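Local coordinates for protein twin-arginine translocation pathway signal (Rhodoferax ferrireducens, PDB 5IM2) that probably captures benzoate or related aromatic acids outside the cytoplasmic membrane and delivers them to a TRAP transporter for uptake, at residues H54-P59 with P89-G94; P97-D102 with Y118-F123; T136-A140 with H364-A369. All blocks are in the same frame, centred on the assembly; numbering follows the deposited sequence.

Interaction 1: H54-P59 with P89-G94; sequences HTFMAP and PAMQLG. With BEZ (benzoic acid), chain B.
Near the end of strand 49-55, Thr-55 O accepts a backbone hydrogen bond from Met-91 N at 2.9 Å, and Met-57 O a weak one from Ala-90 N.

The ring contacts belong to His-54. A chi1 of -160° swings the imidazole away from its backbone N and into the type I turn from Met-91 to Gly-94. Leu-93 CB covers one face in a CH-pi contact, 3.7 Å from the ring centroid, while Met-91 SD lies over the opposite face, 4.6 Å from the centroid. The edge meets Gly-94 O, and ND1 is bonded to Gln-103. Were the imidazole cut back to an alanine here, Leu-93 and Met-91 would probably border a gap and Gln-103 OE1 would lose its partner.

Apolar packing continues where Phe-56 CB meets Met-91 SD at 3.7 Å. Beyond CB the Phe-56 ring turns from the loop and brings benzoate C2 to its edge, near its plane, CZ to C2 3.8 Å; Met-57 SD reaches C3.

One sound and one weak backbone bond hold the main chains, and a flat, polar-edged ring suits a place with apolar faces, while the two residues after Thr-55 give benzoate hydrophobic surface.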
# COMPACT_ATOMS: atom_id res chain seq x y z
N HIS A 54 10.70 11.77 -4.36
CA HIS A 54 11.05 11.40 -2.99
C HIS A 54 10.16 10.27 -2.49
O HIS A 54 8.95 10.31 -2.70
CB HIS A 54 10.90 12.62 -2.03
CG HIS A 54 11.66 12.52 -0.74
ND1 HIS A 54 11.32 13.29 0.35
CD2 HIS A 54 12.77 11.83 -0.38
CE1 HIS A 54 12.15 13.04 1.35
NE2 HIS A 54 13.04 12.15 0.93
N THR A 55 10.75 9.31 -1.78
CA THR A 55 9.96 8.26 -1.14
C THR A 55 10.74 7.66 0.01
O THR A 55 11.89 8.02 0.27
CB THR A 55 9.56 7.19 -2.18
OG1 THR A 55 8.67 6.23 -1.60
CG2 THR A 55 10.78 6.46 -2.72
N PHE A 56 10.11 6.70 0.69
CA PHE A 56 10.65 6.12 1.92
C PHE A 56 11.26 4.74 1.70
O PHE A 56 11.87 4.18 2.63
CB PHE A 56 9.52 6.06 2.98
CG PHE A 56 8.39 5.13 2.60
CD1 PHE A 56 8.42 3.79 2.96
CD2 PHE A 56 7.29 5.59 1.90
CE1 PHE A 56 7.40 2.94 2.59
CE2 PHE A 56 6.26 4.72 1.53
CZ PHE A 56 6.32 3.40 1.90
N MET A 57 11.16 4.20 0.48
CA MET A 57 11.69 2.88 0.17
C MET A 57 13.21 2.90 0.16
O MET A 57 13.84 3.88 -0.24
CB MET A 57 11.18 2.40 -1.19
CG MET A 57 9.67 2.25 -1.28
SD MET A 57 8.96 1.19 -0.00
CE MET A 57 9.70 -0.41 -0.40
N ALA A 58 13.79 1.79 0.60
CA ALA A 58 15.22 1.57 0.44
C ALA A 58 15.55 1.37 -1.03
O ALA A 58 14.77 0.77 -1.77
CB ALA A 58 15.65 0.34 1.21
N PRO A 59 16.73 1.81 -1.48
CA PRO A 59 17.06 1.60 -2.90
C PRO A 59 17.15 0.13 -3.31
O PRO A 59 16.87 -0.19 -4.47
CB PRO A 59 18.41 2.32 -3.07
CG PRO A 59 18.96 2.44 -1.72
CD PRO A 59 17.78 2.54 -0.77
N PRO A 89 15.53 8.09 -2.61
CA PRO A 89 14.90 7.05 -1.80
C PRO A 89 15.16 7.28 -0.31
O PRO A 89 15.84 8.21 0.07
CB PRO A 89 15.58 5.78 -2.30
CG PRO A 89 17.00 6.25 -2.61
CD PRO A 89 16.88 7.69 -3.08
N ALA A 90 14.60 6.39 0.53
CA ALA A 90 15.03 6.24 1.92
C ALA A 90 14.92 7.55 2.71
O ALA A 90 15.75 7.88 3.57
CB ALA A 90 16.44 5.68 1.97
N MET A 91 13.89 8.33 2.38
CA MET A 91 13.66 9.66 2.96
C MET A 91 14.92 10.52 2.99
O MET A 91 15.14 11.29 3.92
CB MET A 91 13.07 9.55 4.36
CG MET A 91 11.70 8.89 4.40
SD MET A 91 10.44 9.67 3.37
CE MET A 91 10.41 11.34 3.95
N GLN A 92 15.74 10.45 1.94
CA GLN A 92 17.05 11.11 1.99
C GLN A 92 16.96 12.62 2.05
O GLN A 92 17.93 13.27 2.44
CB GLN A 92 17.88 10.74 0.77
CG GLN A 92 18.55 9.41 0.93
CD GLN A 92 19.10 8.92 -0.35
OE1 GLN A 92 19.03 9.60 -1.40
NE2 GLN A 92 19.66 7.73 -0.31
N LEU A 93 15.84 13.20 1.63
CA LEU A 93 15.67 14.64 1.71
C LEU A 93 15.05 15.10 3.02
O LEU A 93 14.68 16.27 3.14
CB LEU A 93 14.81 15.13 0.55
CG LEU A 93 15.36 14.91 -0.84
CD1 LEU A 93 14.43 15.60 -1.82
CD2 LEU A 93 16.79 15.44 -0.96
N GLY A 94 14.90 14.21 3.99
CA GLY A 94 14.45 14.61 5.30
C GLY A 94 12.96 14.38 5.50
O GLY A 94 12.16 14.35 4.56
C BEZ B . 3.89 -1.00 4.60
O1 BEZ B . 3.24 -1.94 5.13
O2 BEZ B . 4.08 0.06 5.24
C1 BEZ B . 4.47 -1.17 3.22
C2 BEZ B . 5.18 -0.12 2.64
C3 BEZ B . 5.73 -0.32 1.37
C4 BEZ B . 5.55 -1.52 0.72
C5 BEZ B . 4.83 -2.55 1.29
C6 BEZ B . 4.28 -2.37 2.57

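Interaction 2: P97-D102 with Y118-F123; sequences PAQLYD and YTAGRF. With BEZ (benzoic acid), chain B.
Tyr-118 runs alongside Pro-97 and Ala-98 and ends on the ligand. Its CB packs against Ala-98, 4.3 Å from that residue's CB, and this small methyl also lies 3.4 Å from Tyr-118 O, a close approach that suits a short side chain. Further out, CD2 touches Pro-97 CB at 3.6 Å and CE2 meets the same carbon, the rigid proline giving the ring a firm apolar neighbour. At the tip, OH donates a 2.7 Å hydrogen bond to benzoate O2, which lies at the ring edge, in its plane. Tyr-118 OH is also hydrogen-bonded to Leu-214 N, so two partners fix its position, and Phe-56 packs against the ring.

Farther along, Thr-119 OG1 comes to 3.0 Å from Ala-98 O, though another acceptor competes for its proton. Arg-122, bent at chi2 (90°), turns its guanidinium end-on to Asp-102: NH2 to OD1 is 2.8 Å and NH1 to OD2 is 3.2 Å. Both carboxylate oxygens are met on their syn sides, though somewhat out of the carboxylate plane, and the two planar groups are only 16° from coplanar in this bidentate salt bridge. Phe-123 points its CZ over the centre of the Tyr-101 face in an edge-to-face pair, planes at 67°, while Tyr-101 OH is bonded to Asp-159 and Thr-160.

In this protein Tyr-118 and Arg-192 together bind the benzoate carboxylate, the arginine as in other TRAP solute-binding proteins, and the arrangement is that of a DctP-type ligand pocket in which the loop bearing the tyrosine is fastened to a neighbouring helix.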
# COMPACT_ATOMS: atom_id res chain seq x y z
N PRO A 97 7.93 9.51 6.77
CA PRO A 97 7.12 9.11 5.61
C PRO A 97 5.74 9.76 5.57
O PRO A 97 5.23 10.06 4.48
CB PRO A 97 7.03 7.58 5.76
CG PRO A 97 8.31 7.22 6.51
CD PRO A 97 8.52 8.35 7.48
N ALA A 98 5.13 9.99 6.74
CA ALA A 98 3.84 10.67 6.79
C ALA A 98 3.87 12.05 6.15
O ALA A 98 2.81 12.57 5.77
CB ALA A 98 3.39 10.80 8.23
N GLN A 99 5.04 12.68 6.06
CA GLN A 99 5.19 14.02 5.50
C GLN A 99 5.36 14.05 3.98
O GLN A 99 5.33 15.15 3.40
CB GLN A 99 6.36 14.74 6.19
CG GLN A 99 6.07 15.04 7.70
CD GLN A 99 7.34 15.14 8.57
OE1 GLN A 99 8.46 15.32 8.07
NE2 GLN A 99 7.17 15.03 9.90
N LEU A 100 5.49 12.90 3.31
CA LEU A 100 5.76 12.88 1.87
C LEU A 100 4.69 13.62 1.09
O LEU A 100 4.99 14.49 0.25
CB LEU A 100 5.89 11.45 1.36
CG LEU A 100 7.25 10.81 1.63
CD1 LEU A 100 7.16 9.30 1.46
CD2 LEU A 100 8.40 11.38 0.79
N TYR A 101 3.42 13.32 1.37
CA TYR A 101 2.34 13.93 0.59
C TYR A 101 2.43 15.46 0.64
O TYR A 101 2.41 16.12 -0.41
CB TYR A 101 0.98 13.43 1.07
CG TYR A 101 -0.15 13.86 0.19
CD1 TYR A 101 -0.50 13.12 -0.94
CD2 TYR A 101 -0.84 15.04 0.44
CE1 TYR A 101 -1.52 13.54 -1.76
CE2 TYR A 101 -1.86 15.47 -0.37
CZ TYR A 101 -2.20 14.71 -1.48
OH TYR A 101 -3.22 15.15 -2.29
N ASP A 102 2.58 16.03 1.83
CA ASP A 102 2.68 17.49 1.97
C ASP A 102 3.93 18.06 1.32
O ASP A 102 3.92 19.23 0.91
CB ASP A 102 2.60 17.87 3.44
CG ASP A 102 1.19 17.81 3.97
OD1 ASP A 102 0.28 18.19 3.19
OD2 ASP A 102 0.97 17.33 5.10
N TYR A 118 -0.54 6.62 6.17
CA TYR A 118 0.53 7.08 7.07
C TYR A 118 0.18 8.41 7.74
O TYR A 118 0.79 8.75 8.76
CB TYR A 118 1.84 7.24 6.30
CG TYR A 118 2.63 5.98 5.99
CD1 TYR A 118 2.22 4.71 6.41
CD2 TYR A 118 3.81 6.06 5.23
CE1 TYR A 118 2.98 3.56 6.12
CE2 TYR A 118 4.56 4.95 4.95
CZ TYR A 118 4.17 3.69 5.39
OH TYR A 118 4.98 2.61 5.09
N THR A 119 -0.76 9.17 7.19
CA THR A 119 -1.25 10.43 7.77
C THR A 119 -2.68 10.18 8.25
O THR A 119 -3.62 10.22 7.45
CB THR A 119 -1.18 11.55 6.74
OG1 THR A 119 0.00 11.42 5.95
CG2 THR A 119 -1.17 12.90 7.42
N ALA A 120 -2.84 9.95 9.55
CA ALA A 120 -4.09 9.55 10.20
C ALA A 120 -5.32 10.35 9.77
O ALA A 120 -5.33 11.58 9.86
CB ALA A 120 -3.89 9.69 11.72
N GLY A 121 -6.35 9.65 9.32
CA GLY A 121 -7.63 10.26 8.98
C GLY A 121 -7.63 11.41 7.98
O GLY A 121 -8.65 12.08 7.82
N ARG A 122 -6.52 11.63 7.26
CA ARG A 122 -6.47 12.66 6.22
C ARG A 122 -7.19 12.22 4.95
O ARG A 122 -7.79 13.06 4.26
CB ARG A 122 -5.02 12.98 5.89
CG ARG A 122 -4.78 13.90 4.72
CD ARG A 122 -4.72 15.36 5.11
NE ARG A 122 -4.08 16.14 4.05
CZ ARG A 122 -2.77 16.40 3.97
NH1 ARG A 122 -1.91 15.97 4.89
NH2 ARG A 122 -2.32 17.13 2.95
N PHE A 123 -7.13 10.94 4.60
CA PHE A 123 -7.68 10.43 3.34
C PHE A 123 -8.67 9.31 3.66
O PHE A 123 -8.41 8.13 3.42
CB PHE A 123 -6.57 9.95 2.41
CG PHE A 123 -5.52 10.96 2.17
CD1 PHE A 123 -5.77 12.07 1.35
CD2 PHE A 123 -4.27 10.85 2.78
CE1 PHE A 123 -4.79 13.03 1.13
CE2 PHE A 123 -3.30 11.80 2.55
CZ PHE A 123 -3.55 12.90 1.71
C BEZ B . 3.89 -1.00 4.60
O1 BEZ B . 3.24 -1.94 5.13
O2 BEZ B . 4.08 0.06 5.24
C1 BEZ B . 4.47 -1.17 3.22
C2 BEZ B . 5.18 -0.12 2.64
C3 BEZ B . 5.73 -0.32 1.37
C4 BEZ B . 5.55 -1.52 0.72
C5 BEZ B . 4.83 -2.55 1.29
C6 BEZ B . 4.28 -2.37 2.57

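Interaction 3: T136-A140 with H364-A369; sequences TNAEA and HSKVAA
The carboxylate of Glu-139 turns one face to Ala-368, whose CB stands 3.4 Å from CD and almost equally far from both oxygens; OE1 has its salt-bridge partner in Arg-297. The amide of Asn-137 uses ND2 in its plane, donating to Ala-368 O at 3.0 Å and almost straight (164°), while OD1 takes its donor, Ala-140 N at 2.9 Å, from above the carbonyl plane. Asn-137 is the N-cap residue of helix 138-152 and this is its capping bond; a chi1 of 63° tucks the amide back over the helix start to make it. The His-364 ring leads away to bonds with Arg-143 and Glu-147, and CB makes its closest approach, to Ala-140 O.

Small residues let the backbones close up. Ala-140 CB fits against Ser-365 OG and lies 4.2 Å from Ala-368 CB. Alongside, Thr-136 OG1 donates to Ser-365 OG at 2.7 Å, and that hydroxyl is bonded in turn to Ile-361 O.

One asparagine therefore serves two helices, capping the N-terminus of 138-152 and satisfying a carbonyl just past the C-terminus of 350-367; with the two ends so near, the partly positive N-terminal end and the partly negative C-terminal end would probably attract.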
# COMPACT_ATOMS: atom_id res chain seq x y z
N THR A 136 -9.00 -8.82 -4.66
CA THR A 136 -8.81 -10.05 -5.41
C THR A 136 -7.31 -10.20 -5.69
O THR A 136 -6.59 -10.86 -4.91
CB THR A 136 -9.63 -10.02 -6.69
OG1 THR A 136 -9.34 -8.83 -7.41
CG2 THR A 136 -11.10 -10.01 -6.39
N ASN A 137 -6.80 -9.56 -6.74
CA ASN A 137 -5.36 -9.41 -6.96
C ASN A 137 -5.00 -7.93 -7.04
O ASN A 137 -5.86 -7.07 -7.22
CB ASN A 137 -4.93 -10.15 -8.23
CG ASN A 137 -5.56 -9.60 -9.46
OD1 ASN A 137 -5.13 -8.58 -9.94
ND2 ASN A 137 -6.60 -10.28 -9.98
N ALA A 138 -3.71 -7.62 -6.86
CA ALA A 138 -3.31 -6.21 -6.77
C ALA A 138 -3.54 -5.45 -8.07
O ALA A 138 -3.89 -4.26 -8.02
CB ALA A 138 -1.85 -6.11 -6.34
N GLU A 139 -3.31 -6.07 -9.23
CA GLU A 139 -3.53 -5.35 -10.48
C GLU A 139 -4.99 -4.92 -10.60
O GLU A 139 -5.29 -3.75 -10.84
CB GLU A 139 -3.14 -6.20 -11.69
CG GLU A 139 -3.34 -5.49 -13.01
CD GLU A 139 -3.08 -6.41 -14.19
OE1 GLU A 139 -2.73 -7.60 -13.96
OE2 GLU A 139 -3.26 -5.94 -15.34
N ALA A 140 -5.91 -5.87 -10.44
CA ALA A 140 -7.33 -5.56 -10.55
C ALA A 140 -7.77 -4.54 -9.50
O ALA A 140 -8.48 -3.57 -9.81
CB ALA A 140 -8.13 -6.86 -10.45
N HIS A 364 -12.93 -4.97 -12.60
CA HIS A 364 -11.58 -4.99 -13.11
C HIS A 364 -10.91 -6.34 -12.94
O HIS A 364 -9.89 -6.58 -13.57
CB HIS A 364 -10.75 -3.90 -12.44
CG HIS A 364 -11.09 -2.53 -12.93
ND1 HIS A 364 -10.65 -2.04 -14.15
CD2 HIS A 364 -11.87 -1.56 -12.40
CE1 HIS A 364 -11.13 -0.83 -14.33
NE2 HIS A 364 -11.88 -0.51 -13.29
N SER A 365 -11.46 -7.19 -12.08
CA SER A 365 -10.98 -8.56 -12.00
C SER A 365 -11.38 -9.37 -13.24
O SER A 365 -10.79 -10.42 -13.50
CB SER A 365 -11.48 -9.23 -10.73
OG SER A 365 -11.02 -8.56 -9.56
N LYS A 366 -12.39 -8.91 -13.99
CA LYS A 366 -12.69 -9.53 -15.28
C LYS A 366 -11.62 -9.20 -16.32
O LYS A 366 -11.38 -10.00 -17.23
CB LYS A 366 -14.07 -9.12 -15.77
CG LYS A 366 -15.19 -9.56 -14.81
CD LYS A 366 -16.58 -9.44 -15.42
CE LYS A 366 -17.07 -8.01 -15.48
NZ LYS A 366 -18.55 -7.91 -15.16
N VAL A 367 -10.97 -8.04 -16.20
CA VAL A 367 -9.91 -7.64 -17.12
C VAL A 367 -8.57 -8.27 -16.74
O VAL A 367 -7.85 -8.79 -17.60
CB VAL A 367 -9.79 -6.10 -17.13
CG1 VAL A 367 -8.59 -5.67 -17.98
CG2 VAL A 367 -11.08 -5.46 -17.62
N ALA A 368 -8.20 -8.12 -15.48
CA ALA A 368 -6.95 -8.60 -14.89
C ALA A 368 -7.32 -9.76 -13.96
O ALA A 368 -7.56 -9.56 -12.77
CB ALA A 368 -6.28 -7.48 -14.14
N ALA A 369 -7.40 -10.97 -14.51
CA ALA A 369 -8.02 -12.06 -13.75
C ALA A 369 -6.99 -12.87 -12.94
O ALA A 369 -5.79 -12.64 -13.03
CB ALA A 369 -8.79 -12.98 -14.70

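Interactions 1 and 2 touch each other and share the ligand: Leu-100 of helix 100-106 packs on His-54, Phe-56 and Met-91, and Phe-56 lies against Tyr-118. All three contacts are partly buried, interaction 3 pairing buried alanines with an exposed rim of Thr-136 and Ala-369. The contact of 54-59 with 89-94 rests on backbone bonds at a strand end and apolar cover, whereas 97-102 with 118-123 adds a salt bridge and a polar bond to the benzoate carboxylate. Interaction 3 lies across the chain's centre, about 30 Å from interaction 1 and 27 Å from interaction 2 between centres, and joins two helix ends distant in sequence through capping, hydroxyls and alanines, without touching the ligand.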